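Local structure of STING-associated CdnE c-di-GMP synthase (Flavobacteriaceae, 6WT8) at residues 11-16 with 51-56; 317-322 with 330-335; 168-171 with 175-178; 286-291 with 306-311. The protein probably joins two GTP molecules into cyclic di-GMP, the messenger sensed by a partner STING protein in bacterial CBASS defence against phages. All blocks are in the same frame, centred on the assembly; numbering follows the deposited sequence.

Contact 1. Residues 11-16 with 51-56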
loop_
_atom_site.group_PDB
_atom_site.type_symbol
_atom_site.label_atom_id
_atom_site.label_comp_id
_atom_site.label_asym_id
_atom_site.label_seq_id
_atom_site.Cartn_x
_atom_site.Cartn_y
_atom_site.Cartn_z
ATOM N N LYS A 11 -11.690 19.389 6.237
ATOM C CA LYS A 11 -10.468 18.676 6.620
ATOM C C LYS A 11 -9.970 17.792 5.483
ATOM O O LYS A 11 -8.771 17.757 5.181
ATOM C CB LYS A 11 -10.722 17.808 7.854
ATOM C CG LYS A 11 -10.824 18.638 9.117
ATOM C CD LYS A 11 -10.890 17.721 10.307
ATOM C CE LYS A 11 -10.503 18.478 11.561
ATOM N NZ LYS A 11 -11.139 17.834 12.737
ATOM N N VAL A 12 -10.873 17.031 4.860
ATOM C CA VAL A 12 -10.468 16.181 3.738
ATOM C C VAL A 12 -9.884 17.027 2.630
ATOM O O VAL A 12 -8.891 16.659 2.011
ATOM C CB VAL A 12 -11.672 15.355 3.240
ATOM C CG1 VAL A 12 -11.325 14.569 1.949
ATOM C CG2 VAL A 12 -12.092 14.363 4.252
ATOM N N ARG A 13 -10.523 18.153 2.330
ATOM C CA ARG A 13 -10.033 19.032 1.275
ATOM C C ARG A 13 -8.634 19.527 1.556
ATOM O O ARG A 13 -7.799 19.608 0.638
ATOM C CB ARG A 13 -10.989 20.215 1.129
ATOM C CG ARG A 13 -12.190 19.751 0.364
ATOM C CD ARG A 13 -13.273 20.815 0.297
ATOM N NE ARG A 13 -14.300 20.380 -0.650
ATOM C CZ ARG A 13 -15.133 21.203 -1.291
ATOM N NH1 ARG A 13 -15.080 22.507 -1.085
ATOM N NH2 ARG A 13 -15.990 20.709 -2.161
ATOM N N GLU A 14 -8.369 19.929 2.796
ATOM C CA GLU A 14 -7.039 20.458 3.083
ATOM C C GLU A 14 -5.987 19.391 2.859
ATOM O O GLU A 14 -4.872 19.685 2.410
ATOM C CB GLU A 14 -6.977 20.953 4.529
ATOM C CG GLU A 14 -5.663 21.746 4.807
ATOM C CD GLU A 14 -5.327 22.786 3.705
ATOM O OE1 GLU A 14 -6.210 23.626 3.367
ATOM O OE2 GLU A 14 -4.180 22.755 3.168
ATOM N N ARG A 15 -6.333 18.132 3.139
ATOM C CA ARG A 15 -5.373 17.041 2.981
ATOM C C ARG A 15 -5.216 16.614 1.535
ATOM O O ARG A 15 -4.135 16.167 1.129
ATOM C CB ARG A 15 -5.858 15.823 3.796
ATOM C CG ARG A 15 -5.810 16.045 5.287
ATOM C CD ARG A 15 -6.127 14.774 6.086
ATOM N NE ARG A 15 -7.422 14.150 5.819
ATOM C CZ ARG A 15 -8.465 14.169 6.654
ATOM N NH1 ARG A 15 -8.436 14.904 7.787
ATOM N NH2 ARG A 15 -9.541 13.480 6.367
ATOM N N SER A 16 -6.294 16.694 0.768
ATOM C CA SER A 16 -6.426 15.998 -0.502
ATOM C C SER A 16 -6.440 16.910 -1.716
ATOM O O SER A 16 -5.928 16.539 -2.769
ATOM C CB SER A 16 -7.734 15.193 -0.535
ATOM O OG SER A 16 -7.723 14.122 0.386
ATOM N N ILE A 51 -18.398 11.676 1.976
ATOM C CA ILE A 51 -18.088 10.312 1.505
ATOM C C ILE A 51 -17.368 10.351 0.154
ATOM O O ILE A 51 -16.331 9.675 -0.045
ATOM C CB ILE A 51 -19.379 9.490 1.416
ATOM C CG1 ILE A 51 -19.981 9.288 2.804
ATOM C CG2 ILE A 51 -19.119 8.152 0.696
ATOM C CD1 ILE A 51 -21.433 8.819 2.760
ATOM N N LYS A 52 -17.881 11.165 -0.776
ATOM C CA LYS A 52 -17.278 11.225 -2.120
ATOM C C LYS A 52 -15.832 11.669 -2.053
ATOM O O LYS A 52 -14.952 11.095 -2.724
ATOM C CB LYS A 52 -18.053 12.206 -3.022
ATOM C CG LYS A 52 -19.307 11.624 -3.527
ATOM C CD LYS A 52 -19.944 12.556 -4.600
ATOM C CE LYS A 52 -20.329 13.906 -4.032
ATOM N NZ LYS A 52 -21.189 14.730 -5.038
ATOM N N GLU A 53 -15.568 12.748 -1.312
ATOM C CA GLU A 53 -14.225 13.305 -1.314
ATOM C C GLU A 53 -13.280 12.420 -0.521
ATOM O O GLU A 53 -12.088 12.341 -0.854
ATOM C CB GLU A 53 -14.298 14.746 -0.802
ATOM C CG GLU A 53 -15.122 15.546 -1.860
ATOM C CD GLU A 53 -15.092 17.050 -1.702
ATOM O OE1 GLU A 53 -14.424 17.532 -0.764
ATOM O OE2 GLU A 53 -15.775 17.746 -2.528
ATOM N N SER A 54 -13.817 11.695 0.468
ATOM C CA SER A 54 -13.010 10.719 1.194
ATOM C C SER A 54 -12.663 9.511 0.320
ATOM O O SER A 54 -11.591 8.921 0.482
ATOM C CB SER A 54 -13.747 10.229 2.430
ATOM O OG SER A 54 -13.820 11.244 3.416
HETATM N N MSE A 55 -13.545 9.121 -0.584
HETATM C CA MSE A 55 -13.323 8.005 -1.489
HETATM C C MSE A 55 -12.364 8.390 -2.606
HETATM O O MSE A 55 -11.592 7.545 -3.049
HETATM C CB MSE A 55 -14.645 7.503 -2.091
HETATM C CG MSE A 55 -15.400 6.690 -1.072
HETATM SE SE MSE A 55 -17.008 5.987 -1.959
HETATM C CE MSE A 55 -17.543 5.014 -0.506
ATOM N N LYS A 56 -12.424 9.621 -3.111
ATOM C CA LYS A 56 -11.662 9.937 -4.326
ATOM C C LYS A 56 -10.174 10.171 -4.083
ATOM O O LYS A 56 -9.377 10.022 -5.029
ATOM C CB LYS A 56 -12.265 11.161 -5.011
ATOM C CG LYS A 56 -13.585 10.822 -5.644
ATOM C CD LYS A 56 -14.257 12.097 -6.163
ATOM C CE LYS A 56 -15.628 11.728 -6.642
ATOM N NZ LYS A 56 -16.443 12.938 -7.026
HETATM O O HOH W 1 -9.415 11.749 0.265
#
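The segments 11-16 and 51-56, parts of helices 5-16 and 46-56, run side by side in much the same direction, their axes 9.8 Å apart at closest approach and inclined by 24°, and their backbones come nearest where Val12 meets Ser54. Val12 is small and branched, which suits the buried side of the helix pair: CG1 rests against the backbone of Glu53, 3.7 Å from its O, while CG2 touches Ser54 OG. That hydroxyl is already bonded to Tyr50 O one turn back in its own helix, so it can lie against a methyl group at little cost. On the partly exposed side Arg13 extends an outstretched chain and takes the Glu53 carboxylate side-on, NE reaching OE1 at 2.9 Å and NH2 reaching OE2 at 3.0 Å, with N-H...O angles of 167° and 171°. Each oxygen offers its syn lone pair, and the two flat groups are nearly coplanar. Were Arg13 a leucine, the Glu53 carboxylate would probably lose its counter-charge and be freer to turn. Farther along, water 1 donates to both Ser16 OG and Glu53 O, linking the serine side chain to the other helix's backbone. Helix 253-266 packs beside the pair, with Asn262 bonded to both Arg15 and Ser54. The chemistry is thus divided: an apolar contact lies on the buried side, and the paired, nearly straight bonds fix the rotation of both charged groups.

Contact 2. Residues 317-322 with 330-335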
loop_
_atom_site.group_PDB
_atom_site.type_symbol
_atom_site.label_atom_id
_atom_site.label_comp_id
_atom_site.label_asym_id
_atom_site.label_seq_id
_atom_site.Cartn_x
_atom_site.Cartn_y
_atom_site.Cartn_z
ATOM N N SER A 317 -13.866 -17.106 14.041
ATOM C CA SER A 317 -13.186 -17.914 13.015
ATOM C C SER A 317 -13.007 -17.132 11.723
ATOM O O SER A 317 -11.972 -17.257 11.047
ATOM C CB SER A 317 -13.936 -19.238 12.754
ATOM O OG SER A 317 -15.222 -19.004 12.218
ATOM N N TYR A 318 -13.981 -16.287 11.378
ATOM C CA TYR A 318 -13.838 -15.424 10.212
ATOM C C TYR A 318 -12.665 -14.464 10.386
ATOM O O TYR A 318 -11.798 -14.339 9.502
ATOM C CB TYR A 318 -15.132 -14.643 9.997
ATOM C CG TYR A 318 -15.077 -13.745 8.806
ATOM C CD1 TYR A 318 -15.012 -14.276 7.529
ATOM C CD2 TYR A 318 -15.044 -12.375 8.940
ATOM C CE1 TYR A 318 -14.932 -13.447 6.417
ATOM C CE2 TYR A 318 -14.973 -11.549 7.845
ATOM C CZ TYR A 318 -14.921 -12.091 6.598
ATOM O OH TYR A 318 -14.850 -11.252 5.522
ATOM N N ARG A 319 -12.614 -13.743 11.517
ATOM C CA ARG A 319 -11.545 -12.752 11.591
ATOM C C ARG A 319 -10.187 -13.423 11.682
ATOM O O ARG A 319 -9.205 -12.908 11.127
ATOM C CB ARG A 319 -11.792 -11.802 12.759
ATOM C CG ARG A 319 -11.010 -12.000 13.979
ATOM C CD ARG A 319 -11.364 -10.952 15.057
ATOM N NE ARG A 319 -11.488 -11.687 16.299
ATOM C CZ ARG A 319 -12.606 -11.909 16.987
ATOM N NH1 ARG A 319 -13.788 -11.432 16.619
ATOM N NH2 ARG A 319 -12.534 -12.653 18.076
ATOM N N ASP A 320 -10.128 -14.602 12.291
ATOM C CA ASP A 320 -8.844 -15.247 12.495
ATOM C C ASP A 320 -8.218 -15.725 11.197
ATOM O O ASP A 320 -7.012 -16.033 11.182
ATOM C CB ASP A 320 -9.015 -16.430 13.442
ATOM C CG ASP A 320 -9.068 -16.002 14.880
ATOM O OD1 ASP A 320 -8.809 -14.811 15.177
ATOM O OD2 ASP A 320 -9.409 -16.863 15.720
ATOM N N ASN A 321 -8.974 -15.795 10.106
ATOM C CA ASN A 321 -8.430 -16.327 8.867
ATOM C C ASN A 321 -8.231 -15.266 7.786
ATOM O O ASN A 321 -7.892 -15.604 6.651
ATOM C CB ASN A 321 -9.344 -17.468 8.389
ATOM C CG ASN A 321 -9.106 -18.737 9.205
ATOM O OD1 ASN A 321 -8.121 -19.443 8.984
ATOM N ND2 ASN A 321 -9.940 -18.967 10.216
ATOM N N ILE A 322 -8.409 -13.981 8.114
ATOM C CA ILE A 322 -8.150 -12.923 7.157
ATOM C C ILE A 322 -6.638 -12.719 7.054
ATOM O O ILE A 322 -5.958 -12.463 8.059
ATOM C CB ILE A 322 -8.846 -11.617 7.568
ATOM C CG1 ILE A 322 -10.377 -11.826 7.731
ATOM C CG2 ILE A 322 -8.570 -10.533 6.504
ATOM C CD1 ILE A 322 -11.072 -10.571 8.205
ATOM N N TYR A 330 -1.597 -13.357 9.169
ATOM C CA TYR A 330 -3.004 -13.213 9.522
ATOM C C TYR A 330 -3.120 -11.904 10.273
ATOM O O TYR A 330 -2.478 -11.748 11.314
ATOM C CB TYR A 330 -3.453 -14.391 10.389
ATOM C CG TYR A 330 -3.558 -15.690 9.605
ATOM C CD1 TYR A 330 -4.617 -15.877 8.752
ATOM C CD2 TYR A 330 -2.609 -16.697 9.763
ATOM C CE1 TYR A 330 -4.756 -17.060 8.038
ATOM C CE2 TYR A 330 -2.722 -17.894 9.043
ATOM C CZ TYR A 330 -3.808 -18.048 8.192
ATOM O OH TYR A 330 -3.948 -19.234 7.494
ATOM N N ILE A 331 -3.957 -10.994 9.780
ATOM C CA ILE A 331 -3.904 -9.616 10.309
ATOM C C ILE A 331 -4.517 -9.477 11.690
ATOM O O ILE A 331 -4.294 -8.439 12.333
ATOM C CB ILE A 331 -4.566 -8.594 9.363
ATOM C CG1 ILE A 331 -6.002 -8.963 9.046
ATOM C CG2 ILE A 331 -3.761 -8.479 8.087
ATOM C CD1 ILE A 331 -6.778 -7.790 8.505
ATOM N N PHE A 332 -5.232 -10.478 12.196
ATOM C CA PHE A 332 -5.707 -10.429 13.593
ATOM C C PHE A 332 -5.008 -11.454 14.490
ATOM O O PHE A 332 -5.462 -11.685 15.608
ATOM C CB PHE A 332 -7.218 -10.608 13.646
ATOM C CG PHE A 332 -7.973 -9.437 13.068
ATOM C CD1 PHE A 332 -8.143 -8.276 13.830
ATOM C CD2 PHE A 332 -8.441 -9.452 11.759
ATOM C CE1 PHE A 332 -8.846 -7.180 13.304
ATOM C CE2 PHE A 332 -9.111 -8.335 11.214
ATOM C CZ PHE A 332 -9.291 -7.190 11.978
ATOM N N GLU A 333 -3.905 -12.063 14.037
ATOM C CA GLU A 333 -3.226 -13.052 14.866
ATOM C C GLU A 333 -2.659 -12.416 16.124
ATOM O O GLU A 333 -2.812 -12.964 17.236
ATOM C CB GLU A 333 -2.119 -13.748 14.086
ATOM C CG GLU A 333 -1.500 -14.842 14.968
ATOM C CD GLU A 333 -0.556 -15.744 14.229
ATOM O OE1 GLU A 333 -0.435 -15.627 12.991
ATOM O OE2 GLU A 333 0.096 -16.581 14.901
ATOM N N PHE A 334 -2.049 -11.247 15.980
ATOM C CA PHE A 334 -1.417 -10.571 17.113
ATOM C C PHE A 334 -2.109 -9.259 17.418
ATOM O O PHE A 334 -2.612 -8.583 16.524
ATOM C CB PHE A 334 0.058 -10.309 16.822
ATOM C CG PHE A 334 0.828 -11.574 16.559
ATOM C CD1 PHE A 334 1.020 -12.513 17.575
ATOM C CD2 PHE A 334 1.294 -11.847 15.288
ATOM C CE1 PHE A 334 1.726 -13.718 17.333
ATOM C CE2 PHE A 334 1.971 -13.034 15.031
ATOM C CZ PHE A 334 2.198 -13.958 16.047
ATOM N N ASP A 335 -2.129 -8.929 18.710
ATOM C CA ASP A 335 -2.767 -7.698 19.185
ATOM C C ASP A 335 -4.232 -7.643 18.780
ATOM O O ASP A 335 -4.779 -6.591 18.483
ATOM C CB ASP A 335 -2.020 -6.452 18.708
ATOM C CG ASP A 335 -0.574 -6.448 19.125
ATOM O OD1 ASP A 335 -0.279 -6.623 20.327
ATOM O OD2 ASP A 335 0.269 -6.356 18.210
HETATM O O HOH W 2 -6.483 -12.646 10.748
HETATM O O HOH W 3 -6.524 -13.960 16.649
HETATM O O HOH W 4 -6.470 -19.694 6.502
#
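The turn Tyr330-Glu333 lies against the last turn of the helix that begins at 316 and the residues that leave it, CA of Asp320 5.9 Å from CA of Phe332, and one direct backbone bond, Ile331 N to Ile322 O at 3.0 Å, joins them. Water 2 donates to Arg319 O near the helix end and to Ile322 O just beyond it, and accepts from Phe332 N. This is a helix terminus covered by a type I beta turn, in the connection leading to helix 336-360. Ile322 CG2 meets Ile331 CD1 at 3.8 Å, branched, buried apolar groups that also face helix 278-287. Arg319 crosses Phe332 at about a right angle, CG 4.1 Å from Phe332 CB and CD over one ring face, its guanidinium turned 74° from the ring plane and held by Ile312 O. With CG anti to the carbonyl carbon (chi1 -71°), Tyr330 brings CD1 to 3.4 Å from Asp320 O; its ring edge meets Asn321 O, and OH shares water 4 with Asn321 OD1. That amide's ND2 is bonded to Ser317 O at 2.8 Å, which fixes how it is turned. Asp320 OD2 goes to Lys316, and OD1 receives water 3, which also donates to Phe332 O.

Contact 3. Residues 168-171 with 175-178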
loop_
_atom_site.group_PDB
_atom_site.type_symbol
_atom_site.label_atom_id
_atom_site.label_comp_id
_atom_site.label_asym_id
_atom_site.label_seq_id
_atom_site.Cartn_x
_atom_site.Cartn_y
_atom_site.Cartn_z
ATOM N N VAL A 168 26.621 10.703 -3.758
ATOM C CA VAL A 168 26.055 11.244 -4.998
ATOM C C VAL A 168 24.909 12.192 -4.694
ATOM O O VAL A 168 24.823 13.298 -5.254
ATOM C CB VAL A 168 25.590 10.082 -5.885
ATOM C CG1 VAL A 168 24.716 10.614 -7.036
ATOM C CG2 VAL A 168 26.780 9.401 -6.411
ATOM N N LEU A 169 24.017 11.783 -3.775
ATOM C CA LEU A 169 22.849 12.622 -3.529
ATOM C C LEU A 169 23.245 13.911 -2.821
ATOM O O LEU A 169 22.692 14.985 -3.104
ATOM C CB LEU A 169 21.805 11.816 -2.727
ATOM C CG LEU A 169 21.217 10.651 -3.534
ATOM C CD1 LEU A 169 20.442 9.702 -2.582
ATOM C CD2 LEU A 169 20.301 11.129 -4.686
ATOM N N SER A 170 24.213 13.839 -1.894
ATOM C CA SER A 170 24.628 15.048 -1.196
ATOM C C SER A 170 25.329 16.021 -2.120
ATOM O O SER A 170 25.360 17.219 -1.822
ATOM C CB SER A 170 25.570 14.696 -0.044
ATOM O OG SER A 170 24.879 13.973 0.937
ATOM N N SER A 171 25.980 15.519 -3.166
ATOM C CA SER A 171 26.639 16.416 -4.106
ATOM C C SER A 171 25.673 17.015 -5.116
ATOM O O SER A 171 26.021 18.007 -5.765
ATOM C CB SER A 171 27.770 15.679 -4.825
ATOM O OG SER A 171 27.311 14.744 -5.748
ATOM N N THR A 175 19.687 19.620 0.326
ATOM C CA THR A 175 19.249 19.093 1.615
ATOM C C THR A 175 19.004 17.600 1.477
ATOM O O THR A 175 18.111 17.185 0.727
ATOM C CB THR A 175 17.978 19.788 2.079
ATOM O OG1 THR A 175 18.230 21.192 2.126
ATOM C CG2 THR A 175 17.553 19.315 3.467
ATOM N N VAL A 176 19.839 16.807 2.150
ATOM C CA VAL A 176 19.794 15.348 2.155
ATOM C C VAL A 176 20.087 14.884 3.577
ATOM O O VAL A 176 21.133 15.242 4.137
ATOM C CB VAL A 176 20.837 14.738 1.204
ATOM C CG1 VAL A 176 20.815 13.199 1.263
ATOM C CG2 VAL A 176 20.598 15.178 -0.168
ATOM N N ASP A 177 19.177 14.093 4.160
ATOM C CA ASP A 177 19.371 13.474 5.470
ATOM C C ASP A 177 19.968 12.097 5.270
ATOM O O ASP A 177 19.331 11.204 4.689
ATOM C CB ASP A 177 18.051 13.370 6.239
ATOM C CG ASP A 177 18.233 12.860 7.663
ATOM O OD1 ASP A 177 19.362 12.492 8.058
ATOM O OD2 ASP A 177 17.227 12.820 8.393
ATOM N N ILE A 178 21.222 11.942 5.694
ATOM C CA ILE A 178 21.928 10.686 5.565
ATOM C C ILE A 178 22.017 9.947 6.891
ATOM O O ILE A 178 22.674 8.888 6.956
ATOM C CB ILE A 178 23.340 10.860 4.974
ATOM C CG1 ILE A 178 24.202 11.631 5.975
ATOM C CG2 ILE A 178 23.294 11.493 3.598
ATOM C CD1 ILE A 178 25.724 11.489 5.772
HETATM O O HOH W 5 23.988 15.447 3.077
#
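Apolar contact comes first here, and Val176 carries it. Its backbone lies nearest that of Ser170, 5.9 Å between CA atoms, and its side chain points at the 168-171 turn of helix 154-172. With CG1 anti to the backbone N (chi1 178°), the other methyl, CG2, is placed against the helix backbone, 3.6 Å from Leu169 O, while CG1 approaches Leu169 CB at 4.3 Å. A beta-branched residue is well suited to a strand and gives it two methyls to spread over the helix. Leu169 continues the apolar layer, touching Ile184 and Val186 of the neighbouring strand and Val73 and Leu77 of helix 60-81. The arrangement is a helix followed by a tight reversal into a short strand, which folds back on the last turns of that helix. Strand 176-177 pairs antiparallel with strand 184-189 and so joins the mixed sheet.

Polar contact is made through a solvent molecule. Water 5 donates to Ser170 OG at 2.7 Å and to Val176 O at 3.1 Å, spanning the gap at the exposed side. Ser170 OG is also bonded to Glu166 O, one turn back in its helix. The same oxygen lies 4.1 Å from Val176 CB and touches Ile178 CG2 at 4.0 Å, so this small residue serves both a water and the hydrocarbon of two strand-side residues.

Contact 4. Residues 286-291 with 306-311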
loop_
_atom_site.group_PDB
_atom_site.type_symbol
_atom_site.label_atom_id
_atom_site.label_comp_id
_atom_site.label_asym_id
_atom_site.label_seq_id
_atom_site.Cartn_x
_atom_site.Cartn_y
_atom_site.Cartn_z
ATOM N N TYR A 286 -9.533 -5.726 0.843
ATOM C CA TYR A 286 -9.167 -6.683 -0.189
ATOM C C TYR A 286 -9.858 -8.014 0.054
ATOM O O TYR A 286 -10.081 -8.792 -0.890
ATOM C CB TYR A 286 -7.628 -6.820 -0.169
ATOM C CG TYR A 286 -7.046 -7.733 -1.212
ATOM C CD1 TYR A 286 -6.759 -7.284 -2.460
ATOM C CD2 TYR A 286 -6.774 -9.055 -0.903
ATOM C CE1 TYR A 286 -6.205 -8.145 -3.401
ATOM C CE2 TYR A 286 -6.217 -9.933 -1.844
ATOM C CZ TYR A 286 -5.954 -9.449 -3.101
ATOM O OH TYR A 286 -5.408 -10.282 -4.050
ATOM N N ASN A 287 -10.149 -8.331 1.324
ATOM C CA ASN A 287 -10.716 -9.634 1.610
ATOM C C ASN A 287 -12.225 -9.691 1.292
ATOM O O ASN A 287 -12.795 -10.791 1.254
ATOM C CB ASN A 287 -10.390 -9.962 3.075
ATOM C CG ASN A 287 -11.002 -11.259 3.548
ATOM O OD1 ASN A 287 -11.879 -11.243 4.412
ATOM N ND2 ASN A 287 -10.586 -12.330 2.971
ATOM N N ILE A 288 -12.882 -8.544 1.060
ATOM C CA ILE A 288 -14.312 -8.557 0.765
ATOM C C ILE A 288 -14.533 -9.194 -0.608
ATOM O O ILE A 288 -13.807 -8.918 -1.569
ATOM C CB ILE A 288 -14.888 -7.121 0.843
ATOM C CG1 ILE A 288 -14.753 -6.583 2.279
ATOM C CG2 ILE A 288 -16.382 -7.080 0.465
ATOM C CD1 ILE A 288 -15.137 -5.114 2.490
ATOM N N ASP A 289 -15.562 -10.041 -0.713
ATOM C CA ASP A 289 -15.856 -10.743 -1.960
ATOM C C ASP A 289 -16.326 -9.723 -2.981
ATOM O O ASP A 289 -17.307 -9.024 -2.719
ATOM C CB ASP A 289 -16.949 -11.789 -1.688
ATOM C CG ASP A 289 -17.421 -12.550 -2.954
ATOM O OD1 ASP A 289 -17.053 -12.256 -4.132
ATOM O OD2 ASP A 289 -18.220 -13.496 -2.739
ATOM N N VAL A 290 -15.641 -9.631 -4.144
ATOM C CA VAL A 290 -15.995 -8.571 -5.090
ATOM C C VAL A 290 -17.432 -8.675 -5.555
ATOM O O VAL A 290 -18.038 -7.657 -5.910
ATOM C CB VAL A 290 -15.094 -8.518 -6.336
ATOM C CG1 VAL A 290 -13.719 -8.002 -5.979
ATOM C CG2 VAL A 290 -15.094 -9.878 -7.108
ATOM N N LYS A 291 -17.999 -9.890 -5.616
ATOM C CA LYS A 291 -19.368 -9.989 -6.125
ATOM C C LYS A 291 -20.360 -9.264 -5.224
ATOM O O LYS A 291 -21.468 -8.932 -5.671
ATOM C CB LYS A 291 -19.789 -11.450 -6.307
ATOM C CG LYS A 291 -18.935 -12.122 -7.343
ATOM C CD LYS A 291 -19.655 -13.284 -8.022
ATOM C CE LYS A 291 -19.065 -13.489 -9.398
ATOM N NZ LYS A 291 -17.601 -13.753 -9.272
ATOM N N TYR A 306 -19.595 -1.399 6.705
ATOM C CA TYR A 306 -20.135 -1.590 8.045
ATOM C C TYR A 306 -20.419 -3.052 8.311
ATOM O O TYR A 306 -20.079 -3.564 9.387
ATOM C CB TYR A 306 -21.394 -0.754 8.239
ATOM C CG TYR A 306 -22.045 -0.982 9.568
ATOM C CD1 TYR A 306 -21.544 -0.432 10.710
ATOM C CD2 TYR A 306 -23.234 -1.691 9.670
ATOM C CE1 TYR A 306 -22.107 -0.626 11.941
ATOM C CE2 TYR A 306 -23.812 -1.905 10.922
ATOM C CZ TYR A 306 -23.237 -1.353 12.048
ATOM O OH TYR A 306 -23.806 -1.518 13.282
ATOM N N GLN A 307 -21.029 -3.743 7.341
ATOM C CA GLN A 307 -21.288 -5.164 7.515
ATOM C C GLN A 307 -19.981 -5.943 7.699
ATOM O O GLN A 307 -19.891 -6.821 8.546
ATOM C CB GLN A 307 -22.098 -5.696 6.328
ATOM C CG GLN A 307 -23.483 -5.135 6.208
ATOM C CD GLN A 307 -24.078 -5.496 4.812
ATOM O OE1 GLN A 307 -24.074 -6.661 4.418
ATOM N NE2 GLN A 307 -24.515 -4.492 4.056
ATOM N N GLU A 308 -18.956 -5.631 6.926
ATOM C CA GLU A 308 -17.717 -6.373 7.066
ATOM C C GLU A 308 -17.080 -6.144 8.429
ATOM O O GLU A 308 -16.619 -7.105 9.080
ATOM C CB GLU A 308 -16.755 -5.947 5.967
ATOM C CG GLU A 308 -15.388 -6.603 6.071
ATOM C CD GLU A 308 -15.429 -8.121 5.829
ATOM O OE1 GLU A 308 -16.440 -8.640 5.330
ATOM O OE2 GLU A 308 -14.404 -8.765 6.132
ATOM N N LEU A 309 -17.001 -4.881 8.887
ATOM C CA LEU A 309 -16.419 -4.667 10.221
ATOM C C LEU A 309 -17.243 -5.331 11.304
ATOM O O LEU A 309 -16.663 -5.921 12.222
ATOM C CB LEU A 309 -16.275 -3.184 10.517
ATOM C CG LEU A 309 -15.393 -2.412 9.526
ATOM C CD1 LEU A 309 -15.157 -1.013 10.064
ATOM C CD2 LEU A 309 -14.075 -3.043 9.272
ATOM N N THR A 310 -18.584 -5.286 11.197
ATOM C CA THR A 310 -19.442 -5.982 12.154
ATOM C C THR A 310 -19.153 -7.475 12.190
ATOM O O THR A 310 -19.090 -8.081 13.280
ATOM C CB THR A 310 -20.903 -5.685 11.764
ATOM O OG1 THR A 310 -21.075 -4.290 11.991
ATOM C CG2 THR A 310 -21.848 -6.515 12.619
ATOM N N ASN A 311 -18.940 -8.088 11.023
ATOM C CA ASN A 311 -18.631 -9.519 10.953
ATOM C C ASN A 311 -17.273 -9.809 11.555
ATOM O O ASN A 311 -17.093 -10.826 12.242
ATOM C CB ASN A 311 -18.617 -9.995 9.493
ATOM C CG ASN A 311 -20.020 -10.018 8.854
ATOM O OD1 ASN A 311 -21.035 -9.951 9.545
ATOM N ND2 ASN A 311 -20.062 -10.117 7.529
#
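A buried glutamate here packs mainly against hydrocarbon: Glu308 slides past Ile288 in the opposite direction, its CG 3.8 Å from Ile288 CG1, and even its carboxylate carbon CD lies 3.9 Å from that same atom. Glu308 CG stands anti to the backbone N (chi1 176°), and a bend at chi2 (67°) folds the chain so that its methylenes lie along the isoleucine. Ile288 CD1 completes the contact at 3.9 Å from Glu308 CB. One residue earlier, Asn287 brings OD1 to 3.9 Å from Glu308 OE2, the amide and carboxylate planes 67° apart. At this distance the two oxygens are not bonded to each other; OE2 is hydrogen-bonded to Tyr318 OH, which also lies near OD1. Shortening Glu308 to an alanine is likely to deprive the Tyr318 hydroxyl of that partner and open a gap beside Ile288. Just after the contact, Asp289 OD1 accepts from Lys291 N at 2.9 Å, forming an Asx turn that shapes the chain as it leaves helix 278-287. Ile288 also touches Ile304 and Leu305, so the first residues beyond helix 278-287 fold back onto helix 300-314: two consecutive helices packed through the start of their connecting loop, in the all-helical part of the chain.

How the contacts relate
Contacts 2 and 4 adjoin, their centres about 14 Å apart: helices 300-314 and 316-320 follow each other in the chain, and the hydroxyl of Tyr318 connects the two contacts. Contact 4 is the buried one of the set; contacts 1, 2 and 3 are partly buried and each recruits water. Contacts 3 and 4 have no direct bond between their segments. Charge pairing between segments occurs in contact 1, on the partly exposed side of a helix pair, whereas contact 2 relies on backbone and water bonds suited to a loop. Contact 3, on the opposite side of the chain's centre from contacts 2 and 4, joins a helix to the mixed sheet; contact 4 sets the end of one helix and the following loop on another.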